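Long-range contacts in radical SAM domain protein (Methanothrix thermoacetophila, PDB 6Y1X), which is the radical SAM carbide synthase NifB, an iron-sulfur enzyme of nitrogenase cofactor maturation that probably builds the precursor of the iron-molybdenum cofactor: residues A47-L53 / Y103-V109; N60-Y65 / Q175-I181; I136-N142 / V158-T164; K227-D231 / E272-I276. All coordinates share one frame; numbering follows the deposited sequence.

Contact 1. Residues A47-L53 / Y103-V109; sequences AFGRMHL and YIKVVAV. With SF4 (iron/sulfur cluster), chain C.
Across Arg50 and Val106, His52 and Ala108, two neighbouring parallel strands of the radical SAM barrel sheet turn one shared face toward a [4Fe-4S] cluster. His52 NE2 ligates iron FE3 at 2.2 Å, and the methyl of Ala108 packs under the same corner, its CB 3.7 Å from cluster S1. The guanidinium of Arg50 covers one face of the imidazole: NH2 sits 3.3 Å above the plane of the His52 ring, over its centre, while NH1 approaches cluster S4. A chain bent at chi2 and chi3 lets Arg50 fold back in this way, and the group so placed would limit rotation of the imidazole.

Met51 N bonds to Val106 O, Ala108 N to Met51 O and Leu53 N to Ala108 O, the last at 2.8 Å. Further back a beta bulge falls at Lys105, the extra residue between the partners of Gly49 and Arg50. On the reverse face Met51 CG meets Val107 CG2, with Val94 and Val97 of helix 87-100 closing over Met51. At the bulge, Gly49 O takes a bond from Lys105 N at 3.0 Å and a weak one from Val106 N at 3.5 Å.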
# COMPACT_ATOMS: atom_id res chain seq x y z
N ALA A 47 -5.07 17.33 -10.78
CA ALA A 47 -6.47 17.71 -10.96
C ALA A 47 -7.38 17.25 -9.83
O ALA A 47 -8.24 18.01 -9.40
CB ALA A 47 -7.01 17.17 -12.29
N PHE A 48 -7.21 16.03 -9.34
CA PHE A 48 -8.16 15.43 -8.42
C PHE A 48 -7.49 15.13 -7.09
O PHE A 48 -6.26 14.99 -7.00
CB PHE A 48 -8.77 14.15 -9.02
CG PHE A 48 -9.35 14.35 -10.39
CD1 PHE A 48 -10.43 15.20 -10.59
CD2 PHE A 48 -8.82 13.68 -11.48
CE1 PHE A 48 -10.96 15.39 -11.85
CE2 PHE A 48 -9.35 13.86 -12.74
CZ PHE A 48 -10.42 14.72 -12.93
N GLY A 49 -8.31 15.03 -6.04
CA GLY A 49 -7.84 14.80 -4.70
C GLY A 49 -8.26 13.44 -4.16
O GLY A 49 -9.15 12.76 -4.68
N ARG A 50 -7.60 13.06 -3.07
CA ARG A 50 -7.92 11.85 -2.33
C ARG A 50 -7.95 12.17 -0.85
O ARG A 50 -7.37 13.16 -0.39
CB ARG A 50 -6.88 10.75 -2.59
CG ARG A 50 -5.53 11.28 -3.03
CD ARG A 50 -4.38 10.58 -2.32
NE ARG A 50 -4.39 10.82 -0.87
CZ ARG A 50 -3.32 10.75 -0.09
NH1 ARG A 50 -2.13 10.45 -0.61
NH2 ARG A 50 -3.42 10.98 1.21
N MET A 51 -8.64 11.33 -0.09
CA MET A 51 -8.65 11.45 1.36
C MET A 51 -8.45 10.07 1.98
O MET A 51 -8.93 9.07 1.45
CB MET A 51 -9.95 12.10 1.87
CG MET A 51 -11.23 11.43 1.43
SD MET A 51 -12.68 12.29 2.08
CE MET A 51 -12.43 12.13 3.85
N HIS A 52 -7.73 10.04 3.09
CA HIS A 52 -7.49 8.83 3.85
C HIS A 52 -8.36 8.82 5.10
O HIS A 52 -8.53 9.85 5.76
CB HIS A 52 -6.02 8.72 4.26
CG HIS A 52 -5.11 8.31 3.15
ND1 HIS A 52 -3.75 8.12 3.33
CD2 HIS A 52 -5.35 8.07 1.84
CE1 HIS A 52 -3.21 7.77 2.18
NE2 HIS A 52 -4.15 7.73 1.26
N LEU A 53 -8.92 7.66 5.41
CA LEU A 53 -9.70 7.51 6.64
C LEU A 53 -8.91 6.66 7.61
O LEU A 53 -8.76 5.45 7.38
CB LEU A 53 -11.06 6.88 6.35
CG LEU A 53 -11.94 7.72 5.41
CD1 LEU A 53 -13.21 6.97 5.07
CD2 LEU A 53 -12.25 9.08 6.02
N TYR A 103 -13.35 18.40 -5.49
CA TYR A 103 -12.33 17.75 -6.30
C TYR A 103 -12.01 16.34 -5.82
O TYR A 103 -11.18 15.67 -6.43
CB TYR A 103 -11.03 18.56 -6.30
CG TYR A 103 -11.22 20.05 -6.13
CD1 TYR A 103 -11.27 20.63 -4.87
CD2 TYR A 103 -11.32 20.89 -7.23
CE1 TYR A 103 -11.43 21.99 -4.71
CE2 TYR A 103 -11.47 22.25 -7.09
CZ TYR A 103 -11.53 22.80 -5.82
OH TYR A 103 -11.68 24.16 -5.66
N ILE A 104 -12.64 15.88 -4.74
CA ILE A 104 -12.29 14.60 -4.13
C ILE A 104 -12.89 13.47 -4.96
O ILE A 104 -14.12 13.36 -5.08
CB ILE A 104 -12.76 14.53 -2.67
CG1 ILE A 104 -12.20 15.73 -1.89
CG2 ILE A 104 -12.34 13.22 -2.04
CD1 ILE A 104 -10.70 15.74 -1.76
N LYS A 105 -12.03 12.63 -5.54
CA LYS A 105 -12.48 11.50 -6.34
C LYS A 105 -12.27 10.15 -5.66
O LYS A 105 -12.94 9.19 -6.04
CB LYS A 105 -11.74 11.48 -7.69
CG LYS A 105 -12.05 12.65 -8.62
CD LYS A 105 -13.51 12.72 -9.00
CE LYS A 105 -13.77 13.90 -9.92
NZ LYS A 105 -15.23 14.21 -10.06
N VAL A 106 -11.38 10.07 -4.68
CA VAL A 106 -10.95 8.81 -4.09
C VAL A 106 -11.08 8.88 -2.58
O VAL A 106 -10.74 9.90 -1.96
CB VAL A 106 -9.50 8.46 -4.49
CG1 VAL A 106 -9.06 7.15 -3.84
CG2 VAL A 106 -9.36 8.38 -6.00
N VAL A 107 -11.56 7.80 -1.99
CA VAL A 107 -11.55 7.60 -0.54
C VAL A 107 -10.82 6.30 -0.26
O VAL A 107 -11.11 5.27 -0.88
CB VAL A 107 -12.98 7.57 0.03
CG1 VAL A 107 -12.97 7.10 1.47
CG2 VAL A 107 -13.61 8.95 -0.07
N ALA A 108 -9.88 6.34 0.68
CA ALA A 108 -9.00 5.21 0.88
C ALA A 108 -8.79 4.97 2.37
O ALA A 108 -8.95 5.87 3.20
CB ALA A 108 -7.63 5.42 0.21
N VAL A 109 -8.45 3.73 2.69
CA VAL A 109 -7.94 3.38 4.01
C VAL A 109 -6.51 2.91 3.81
O VAL A 109 -6.26 1.98 3.03
CB VAL A 109 -8.81 2.31 4.69
CG1 VAL A 109 -8.22 1.94 6.06
CG2 VAL A 109 -10.25 2.80 4.83
FE1 SF4 C . -2.33 4.75 -1.68
FE2 SF4 C . -3.34 6.80 -3.16
FE3 SF4 C . -4.11 6.44 -0.58
FE4 SF4 C . -4.94 4.68 -2.52
S1 SF4 C . -5.49 6.90 -2.36
S2 SF4 C . -4.16 4.14 -0.43
S3 SF4 C . -3.07 4.62 -3.86
S4 SF4 C . -1.99 6.99 -1.30

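Contact 2. Residues N60-Y65 / Q175-I181; sequences NIQCKY and QIYDYVI. With SF4 (iron/sulfur cluster), chain D; SO4 (sulfate ion), chain F.
Cys63 of the radical SAM CX3CX2C motif (Cys59, Cys63, Cys66) lies in strand 61-63, an outer strand of a small antiparallel sheet that pairs with its middle strand 177-182; Cys72 is the further ligand of this second [4Fe-4S] cluster. Ile181 N bonds to Asn60 O, and Asp178 N to Gln62 O at 2.8 Å. Cys63 SG binds iron FE2 at 2.3 Å, and the same sulfur lies at the edge of the Tyr177 ring, 4.9 Å from its centroid and 75° off the ring normal. Ile61 CD1 adds an apolar contact to Tyr177 CE1.

Gln62 CB makes a CH-pi contact over the Tyr179 ring, 3.7 Å from the centroid. With CG anti to the backbone N (chi1 178°) and a bend at chi2 (63°), the amide stands nearly upright to that ring and NE2 ends 2.8 Å from Cys63 O, in the amide plane, which fixes its rotation; a water joins Gln62 OE1 to Tyr179 OH.

Lys64 closes the far end. Its N bonds to Ile176 O, and the chain passes Gln175 O before bending at chi4, where NZ forms a salt bridge to Asp178 OD1 at 2.9 Å. A sulfate, probably from the crystallisation liquor, bonds to Lys64 and Lys254. Lys254 also pairs with Asp178 OD1, and Tyr253 OH holds OD2. Two lysines and this hydroxyl would favour an ionised Asp178, where positive charge gathers.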
# COMPACT_ATOMS: atom_id res chain seq x y z
N ASN A 60 -0.13 -6.18 11.42
CA ASN A 60 0.16 -7.60 11.57
C ASN A 60 1.59 -7.97 11.23
O ASN A 60 1.93 -9.16 11.26
CB ASN A 60 -0.81 -8.44 10.73
CG ASN A 60 -0.91 -7.97 9.29
OD1 ASN A 60 -0.21 -7.05 8.86
ND2 ASN A 60 -1.80 -8.60 8.53
N ILE A 61 2.45 -7.01 10.89
CA ILE A 61 3.86 -7.26 10.67
C ILE A 61 4.65 -6.16 11.37
O ILE A 61 4.08 -5.23 11.94
CB ILE A 61 4.22 -7.33 9.17
CG1 ILE A 61 4.08 -5.95 8.51
CG2 ILE A 61 3.30 -8.30 8.44
CD1 ILE A 61 4.51 -5.93 7.05
N GLN A 62 5.97 -6.26 11.29
CA GLN A 62 6.85 -5.20 11.78
C GLN A 62 7.98 -5.02 10.77
O GLN A 62 8.89 -5.86 10.69
CB GLN A 62 7.40 -5.50 13.17
CG GLN A 62 8.37 -4.44 13.67
CD GLN A 62 7.69 -3.09 13.85
OE1 GLN A 62 6.82 -2.92 14.70
NE2 GLN A 62 8.06 -2.14 13.00
N CYS A 63 7.91 -3.94 10.01
CA CYS A 63 8.95 -3.57 9.07
C CYS A 63 10.12 -2.99 9.85
O CYS A 63 9.93 -2.30 10.86
CB CYS A 63 8.42 -2.54 8.08
SG CYS A 63 6.95 -3.04 7.18
N LYS A 64 11.34 -3.28 9.39
CA LYS A 64 12.52 -2.80 10.10
C LYS A 64 12.76 -1.30 9.92
O LYS A 64 13.72 -0.79 10.50
CB LYS A 64 13.76 -3.57 9.66
CG LYS A 64 13.78 -5.03 10.09
CD LYS A 64 15.09 -5.68 9.67
CE LYS A 64 15.02 -7.18 9.72
NZ LYS A 64 15.08 -7.65 11.12
N TYR A 65 11.94 -0.61 9.13
CA TYR A 65 12.04 0.83 8.94
C TYR A 65 10.89 1.58 9.61
O TYR A 65 10.76 2.79 9.42
CB TYR A 65 12.11 1.19 7.45
CG TYR A 65 11.01 0.59 6.60
CD1 TYR A 65 9.76 1.18 6.51
CD2 TYR A 65 11.25 -0.55 5.84
CE1 TYR A 65 8.76 0.63 5.73
CE2 TYR A 65 10.27 -1.11 5.05
CZ TYR A 65 9.02 -0.52 5.00
OH TYR A 65 8.05 -1.06 4.20
N GLN A 175 15.62 -9.73 5.62
CA GLN A 175 16.39 -8.57 6.04
C GLN A 175 15.53 -7.34 6.27
O GLN A 175 16.05 -6.30 6.70
CB GLN A 175 17.48 -8.27 5.01
CG GLN A 175 18.46 -9.41 4.80
CD GLN A 175 19.50 -9.11 3.74
OE1 GLN A 175 20.28 -8.17 3.88
NE2 GLN A 175 19.50 -9.89 2.67
N ILE A 176 14.24 -7.41 5.98
CA ILE A 176 13.38 -6.23 6.00
C ILE A 176 12.30 -6.29 7.07
O ILE A 176 11.80 -5.24 7.49
CB ILE A 176 12.75 -6.01 4.60
CG1 ILE A 176 13.85 -5.84 3.55
CG2 ILE A 176 11.84 -4.79 4.55
CD1 ILE A 176 13.34 -5.84 2.12
N TYR A 177 11.96 -7.47 7.59
CA TYR A 177 10.86 -7.64 8.53
C TYR A 177 11.34 -8.31 9.81
O TYR A 177 12.06 -9.31 9.77
CB TYR A 177 9.75 -8.46 7.88
CG TYR A 177 9.28 -7.81 6.61
CD1 TYR A 177 8.41 -6.73 6.64
CD2 TYR A 177 9.76 -8.24 5.38
CE1 TYR A 177 8.00 -6.13 5.46
CE2 TYR A 177 9.36 -7.64 4.21
CZ TYR A 177 8.48 -6.59 4.25
OH TYR A 177 8.09 -5.99 3.08
N ASP A 178 10.92 -7.76 10.96
CA ASP A 178 11.18 -8.41 12.24
C ASP A 178 10.32 -9.65 12.41
O ASP A 178 10.80 -10.69 12.86
CB ASP A 178 10.90 -7.44 13.40
CG ASP A 178 12.05 -6.52 13.70
OD1 ASP A 178 13.12 -6.65 13.08
OD2 ASP A 178 11.88 -5.66 14.58
N TYR A 179 9.04 -9.55 12.06
CA TYR A 179 8.11 -10.64 12.27
C TYR A 179 6.86 -10.39 11.44
O TYR A 179 6.62 -9.28 10.97
CB TYR A 179 7.75 -10.80 13.76
CG TYR A 179 7.02 -9.63 14.39
CD1 TYR A 179 5.66 -9.41 14.15
CD2 TYR A 179 7.68 -8.74 15.22
CE1 TYR A 179 5.00 -8.35 14.72
CE2 TYR A 179 7.03 -7.67 15.79
CZ TYR A 179 5.69 -7.48 15.54
OH TYR A 179 5.02 -6.41 16.11
N VAL A 180 6.07 -11.45 11.29
CA VAL A 180 4.72 -11.36 10.76
C VAL A 180 3.81 -12.13 11.70
O VAL A 180 4.22 -13.11 12.33
CB VAL A 180 4.59 -11.90 9.31
CG1 VAL A 180 5.64 -11.27 8.40
CG2 VAL A 180 4.70 -13.41 9.29
N ILE A 181 2.57 -11.65 11.83
CA ILE A 181 1.54 -12.31 12.62
C ILE A 181 0.49 -12.80 11.63
O ILE A 181 -0.18 -12.00 10.97
CB ILE A 181 0.92 -11.37 13.66
CG1 ILE A 181 2.00 -10.76 14.55
CG2 ILE A 181 -0.11 -12.12 14.50
CD1 ILE A 181 1.51 -9.58 15.36
FE1 SF4 D . 4.69 -0.12 10.02
FE2 SF4 D . 5.14 -1.96 8.11
FE3 SF4 D . 3.17 -0.11 7.77
FE4 SF4 D . 2.88 -2.11 9.59
S1 SF4 D . 3.02 -2.36 7.31
S2 SF4 D . 2.40 0.11 9.92
S3 SF4 D . 5.03 -2.37 10.37
S4 SF4 D . 5.43 0.31 7.89
S SO4 F . 18.07 -7.63 13.61
O1 SO4 F . 17.03 -8.00 14.57
O2 SO4 F . 17.48 -6.97 12.46
O3 SO4 F . 19.01 -6.72 14.26
O4 SO4 F . 18.78 -8.83 13.17
O HOH W 1 -2.51 -11.15 9.96
O HOH W 2 3.65 -3.74 14.43
O HOH W 3 6.61 -4.56 17.08
O HOH W 4 14.64 -10.69 10.25

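Contact 3. Residues I136-N142 / V158-T164; sequences ILCISTN and VTNITVT. With SF4 (iron/sulfur cluster), chain C.
Chi1 of -170° carries Cys138 SG to the side opposite its backbone N, and chi1 of -72° turns Thr162 OG1 beside its own N; both groups thereby reach the cluster from adjacent strands. Cys138 SG binds iron FE4 at 2.3 Å, while Thr162 OG1 stands 3.4 Å from cluster S3 and is hydrogen-bonded to Lys215. Ser140, paired with Thr162, brings CB to 3.8 Å from cluster S2, and a water links Ser140 OG with Thr164 OG1 and Thr141 O. At the start of the pair, Thr159 OG1 donates to Asn160 OD1 in the plane of that carbonyl.

The parallel register is read from Ile139: its N bonds to Asn160 O, and its O accepts from Thr162 N at 2.8 Å. Beneath the cluster face, Ile139 and Ile161 run side by side, CD1 of Ile139 touching CG2 of Ile161 at 3.8 Å, and Thr141 CG2 meets Val163 CG2 in the same manner.

This is a beta-alpha-beta crossover of the radical SAM barrel, strand 136-141 and strand 160-164 being joined through helix 146-156. Leu153 of that helix and Leu125 of helix 119-131 cover Ile139, strand 104-109 flanks strand 136-141, and strand 213-220 borders Thr162.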
# COMPACT_ATOMS: atom_id res chain seq x y z
N ILE A 136 -14.25 6.54 -5.85
CA ILE A 136 -13.36 5.41 -6.07
C ILE A 136 -12.86 4.94 -4.72
O ILE A 136 -12.35 5.73 -3.92
CB ILE A 136 -12.19 5.81 -6.99
CG1 ILE A 136 -12.70 6.32 -8.34
CG2 ILE A 136 -11.20 4.65 -7.14
CD1 ILE A 136 -11.65 7.02 -9.17
N LEU A 137 -13.01 3.65 -4.45
CA LEU A 137 -12.61 3.08 -3.18
C LEU A 137 -11.27 2.38 -3.36
O LEU A 137 -11.10 1.56 -4.27
CB LEU A 137 -13.66 2.10 -2.65
CG LEU A 137 -15.07 2.67 -2.43
CD1 LEU A 137 -16.01 1.59 -1.92
CD2 LEU A 137 -15.04 3.86 -1.49
N CYS A 138 -10.33 2.71 -2.48
CA CYS A 138 -8.93 2.34 -2.61
C CYS A 138 -8.44 1.85 -1.25
O CYS A 138 -8.92 2.30 -0.21
CB CYS A 138 -8.09 3.54 -3.09
SG CYS A 138 -6.37 3.22 -3.58
N ILE A 139 -7.50 0.91 -1.27
CA ILE A 139 -6.85 0.45 -0.05
C ILE A 139 -5.38 0.22 -0.33
O ILE A 139 -4.98 -0.12 -1.45
CB ILE A 139 -7.49 -0.83 0.54
CG1 ILE A 139 -7.31 -2.03 -0.39
CG2 ILE A 139 -8.94 -0.63 0.89
CD1 ILE A 139 -6.23 -3.01 0.06
N SER A 140 -4.58 0.39 0.72
CA SER A 140 -3.18 0.03 0.76
C SER A 140 -3.02 -1.16 1.70
O SER A 140 -3.79 -1.31 2.65
CB SER A 140 -2.32 1.21 1.23
OG SER A 140 -0.99 0.82 1.52
N THR A 141 -2.06 -2.03 1.41
CA THR A 141 -1.85 -3.19 2.26
C THR A 141 -0.40 -3.64 2.16
O THR A 141 0.25 -3.44 1.14
CB THR A 141 -2.79 -4.36 1.89
OG1 THR A 141 -2.53 -5.49 2.73
CG2 THR A 141 -2.61 -4.77 0.43
N ASN A 142 0.09 -4.26 3.23
CA ASN A 142 1.36 -4.96 3.13
C ASN A 142 1.21 -6.31 2.44
O ASN A 142 2.21 -6.98 2.18
CB ASN A 142 2.01 -5.10 4.52
CG ASN A 142 1.16 -5.90 5.51
OD1 ASN A 142 0.48 -6.86 5.15
ND2 ASN A 142 1.20 -5.49 6.76
N VAL A 158 -14.13 -2.15 -3.65
CA VAL A 158 -12.78 -1.63 -3.84
C VAL A 158 -12.29 -1.98 -5.24
O VAL A 158 -12.33 -3.14 -5.65
CB VAL A 158 -11.84 -2.19 -2.75
CG1 VAL A 158 -10.39 -1.87 -3.06
CG2 VAL A 158 -12.24 -1.66 -1.39
N THR A 159 -11.82 -0.97 -5.98
CA THR A 159 -11.35 -1.16 -7.35
C THR A 159 -9.85 -0.95 -7.52
O THR A 159 -9.30 -1.37 -8.54
CB THR A 159 -12.08 -0.21 -8.32
OG1 THR A 159 -11.97 1.13 -7.84
CG2 THR A 159 -13.54 -0.59 -8.46
N ASN A 160 -9.19 -0.35 -6.54
CA ASN A 160 -7.78 -0.01 -6.64
C ASN A 160 -7.11 -0.48 -5.36
O ASN A 160 -7.61 -0.23 -4.27
CB ASN A 160 -7.57 1.50 -6.82
CG ASN A 160 -8.13 2.02 -8.13
OD1 ASN A 160 -9.34 2.01 -8.36
ND2 ASN A 160 -7.24 2.48 -9.01
N ILE A 161 -5.96 -1.14 -5.50
CA ILE A 161 -5.27 -1.76 -4.38
C ILE A 161 -3.79 -1.45 -4.49
O ILE A 161 -3.20 -1.62 -5.56
CB ILE A 161 -5.50 -3.28 -4.32
CG1 ILE A 161 -6.97 -3.59 -4.03
CG2 ILE A 161 -4.62 -3.91 -3.25
CD1 ILE A 161 -7.30 -5.07 -4.11
N THR A 162 -3.20 -0.98 -3.41
CA THR A 162 -1.76 -0.80 -3.34
C THR A 162 -1.18 -1.87 -2.43
O THR A 162 -1.64 -2.03 -1.29
CB THR A 162 -1.40 0.59 -2.81
OG1 THR A 162 -1.68 1.57 -3.81
CG2 THR A 162 0.08 0.66 -2.46
N VAL A 163 -0.19 -2.60 -2.92
CA VAL A 163 0.53 -3.58 -2.12
C VAL A 163 1.96 -3.09 -2.00
O VAL A 163 2.58 -2.74 -3.01
CB VAL A 163 0.47 -4.98 -2.75
CG1 VAL A 163 1.24 -5.98 -1.90
CG2 VAL A 163 -0.97 -5.42 -2.97
N THR A 164 2.50 -3.09 -0.79
CA THR A 164 3.91 -2.78 -0.62
C THR A 164 4.71 -4.07 -0.69
O THR A 164 4.58 -4.94 0.18
CB THR A 164 4.16 -2.03 0.69
OG1 THR A 164 3.53 -0.74 0.61
CG2 THR A 164 5.66 -1.81 0.90
FE1 SF4 C . -2.33 4.75 -1.68
FE2 SF4 C . -3.34 6.80 -3.16
FE3 SF4 C . -4.11 6.44 -0.58
FE4 SF4 C . -4.94 4.68 -2.52
S1 SF4 C . -5.49 6.90 -2.36
S2 SF4 C . -4.16 4.14 -0.43
S3 SF4 C . -3.07 4.62 -3.86
S4 SF4 C . -1.99 6.99 -1.30
O HOH W 5 -14.18 1.85 -6.43
O HOH W 6 0.99 -0.56 0.73

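Contact 4. Residues K227-D231 / E272-I276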
# COMPACT_ATOMS: atom_id res chain seq x y z
N LYS A 227 19.34 -3.30 -5.75
CA LYS A 227 19.40 -3.93 -7.07
C LYS A 227 18.36 -5.02 -7.25
O LYS A 227 18.01 -5.34 -8.39
CB LYS A 227 20.80 -4.47 -7.37
CG LYS A 227 21.39 -5.49 -6.40
CD LYS A 227 22.82 -5.83 -6.82
CE LYS A 227 23.32 -7.16 -6.27
NZ LYS A 227 22.61 -7.61 -5.05
N HIS A 228 17.84 -5.58 -6.16
CA HIS A 228 16.76 -6.56 -6.25
C HIS A 228 15.48 -5.97 -6.83
O HIS A 228 14.64 -6.70 -7.34
CB HIS A 228 16.50 -7.16 -4.87
CG HIS A 228 15.44 -8.22 -4.85
ND1 HIS A 228 15.50 -9.36 -5.63
CD2 HIS A 228 14.31 -8.34 -4.11
CE1 HIS A 228 14.45 -10.12 -5.39
NE2 HIS A 228 13.71 -9.52 -4.47
N VAL A 229 15.33 -4.64 -6.77
CA VAL A 229 14.11 -4.00 -7.27
C VAL A 229 13.89 -4.32 -8.74
O VAL A 229 12.75 -4.34 -9.21
CB VAL A 229 14.15 -2.48 -7.00
CG1 VAL A 229 15.25 -1.81 -7.79
CG2 VAL A 229 12.80 -1.85 -7.28
N PHE A 230 14.96 -4.57 -9.50
CA PHE A 230 14.81 -5.00 -10.88
C PHE A 230 14.05 -6.33 -10.96
O PHE A 230 13.15 -6.49 -11.80
CB PHE A 230 16.17 -5.12 -11.56
CG PHE A 230 16.80 -3.80 -11.88
CD1 PHE A 230 16.59 -3.18 -13.10
CD2 PHE A 230 17.65 -3.19 -10.96
CE1 PHE A 230 17.18 -1.96 -13.38
CE2 PHE A 230 18.25 -1.97 -11.24
CZ PHE A 230 18.01 -1.36 -12.45
N ASP A 231 14.39 -7.28 -10.09
CA ASP A 231 13.66 -8.55 -10.05
C ASP A 231 12.21 -8.33 -9.63
O ASP A 231 11.31 -9.02 -10.12
CB ASP A 231 14.34 -9.50 -9.07
CG ASP A 231 15.61 -10.12 -9.62
OD1 ASP A 231 15.77 -10.19 -10.86
OD2 ASP A 231 16.46 -10.52 -8.81
N GLU A 272 15.32 3.47 -15.40
CA GLU A 272 15.59 2.13 -15.90
C GLU A 272 14.39 1.21 -15.69
O GLU A 272 14.07 0.39 -16.56
CB GLU A 272 16.83 1.56 -15.22
CG GLU A 272 18.15 2.07 -15.76
CD GLU A 272 18.81 1.07 -16.70
OE1 GLU A 272 18.16 0.07 -17.06
OE2 GLU A 272 19.98 1.29 -17.08
N LEU A 273 13.73 1.32 -14.54
CA LEU A 273 12.59 0.45 -14.27
C LEU A 273 11.39 0.80 -15.15
O LEU A 273 10.51 -0.04 -15.32
CB LEU A 273 12.19 0.53 -12.79
CG LEU A 273 13.20 0.05 -11.75
CD1 LEU A 273 12.65 0.27 -10.37
CD2 LEU A 273 13.55 -1.43 -11.96
N SER A 274 11.34 2.02 -15.70
CA SER A 274 10.24 2.39 -16.57
C SER A 274 10.23 1.56 -17.85
O SER A 274 9.18 1.41 -18.49
CB SER A 274 10.30 3.88 -16.91
OG SER A 274 11.48 4.16 -17.65
N LYS A 275 11.39 1.03 -18.25
CA LYS A 275 11.43 0.18 -19.44
C LYS A 275 10.83 -1.20 -19.17
O LYS A 275 10.56 -1.94 -20.12
CB LYS A 275 12.87 0.04 -19.94
CG LYS A 275 13.59 1.36 -20.10
CD LYS A 275 15.09 1.15 -20.30
CE LYS A 275 15.82 2.48 -20.45
NZ LYS A 275 17.31 2.32 -20.45
N ILE A 276 10.64 -1.56 -17.91
CA ILE A 276 9.99 -2.80 -17.52
C ILE A 276 8.51 -2.59 -17.24
O ILE A 276 7.65 -3.31 -17.76
CB ILE A 276 10.70 -3.42 -16.30
CG1 ILE A 276 12.19 -3.61 -16.58
CG2 ILE A 276 10.04 -4.73 -15.91
CD1 ILE A 276 13.00 -3.97 -15.35
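One face of the Phe230 ring is taken by Leu273, whose CD2 stands 4.0 Å from the centroid and 25° off the normal, a CH-pi contact displaced toward the rim. At the edge Glu272 touches with CB, which lies near the ring plane, 4.0 Å from Phe230 CE1, and Lys227 O also lies in that plane. Ile276 CD1 approaches obliquely, at 4.3 Å from Phe230 CD1.

Leu273 divides its two methyls between neighbours. While CD2 covers the phenylalanine, CD1 meets Val229 CG2 at 3.8 Å. With chi2 at 177°, CD1 is turned to Val229 and CD2 to the Phe230 ring. Deeper in, His244 touches Val229 and Val246 touches Leu273, both from strand 243-248, while Ala233 adds to the packing of Leu273 and Ile276.

The contact thus joins helix 229-239 to helix 263-273 and the residues that follow it, outside the last strand of the parallel sheet and far from either cluster. A polar link lies close by, where Lys237 NZ of helix 229-239 bonds to Ile276 O. Between the two segments themselves, however, only carbon atoms meet, which implies that shape and the burial of apolar surface hold them together, without a directional polar bond.

Contacts 1 and 3 belong to the same parallel sheet and meet the same cluster: their strands 104-109 and 136-141 are neighbours, with centres 12 Å apart, and histidine ligation in one is matched by cysteine ligation in the other. Contact 3 is the more buried and lies nearest the chain's centre, whereas contact 1 is at the sheet's outer edge. Contact 2, antiparallel and also buried, serves the other cluster and adds a salt bridge; contact 3 is nested inside the loop it closes, and Asn60 OD1 and Asn142 ND2 join the two. Contact 4 is peripheral, its centre about 19 Å from the chain's centre against about 6 Å for contact 3, and rests on apolar helix packing in place of ladders and metal.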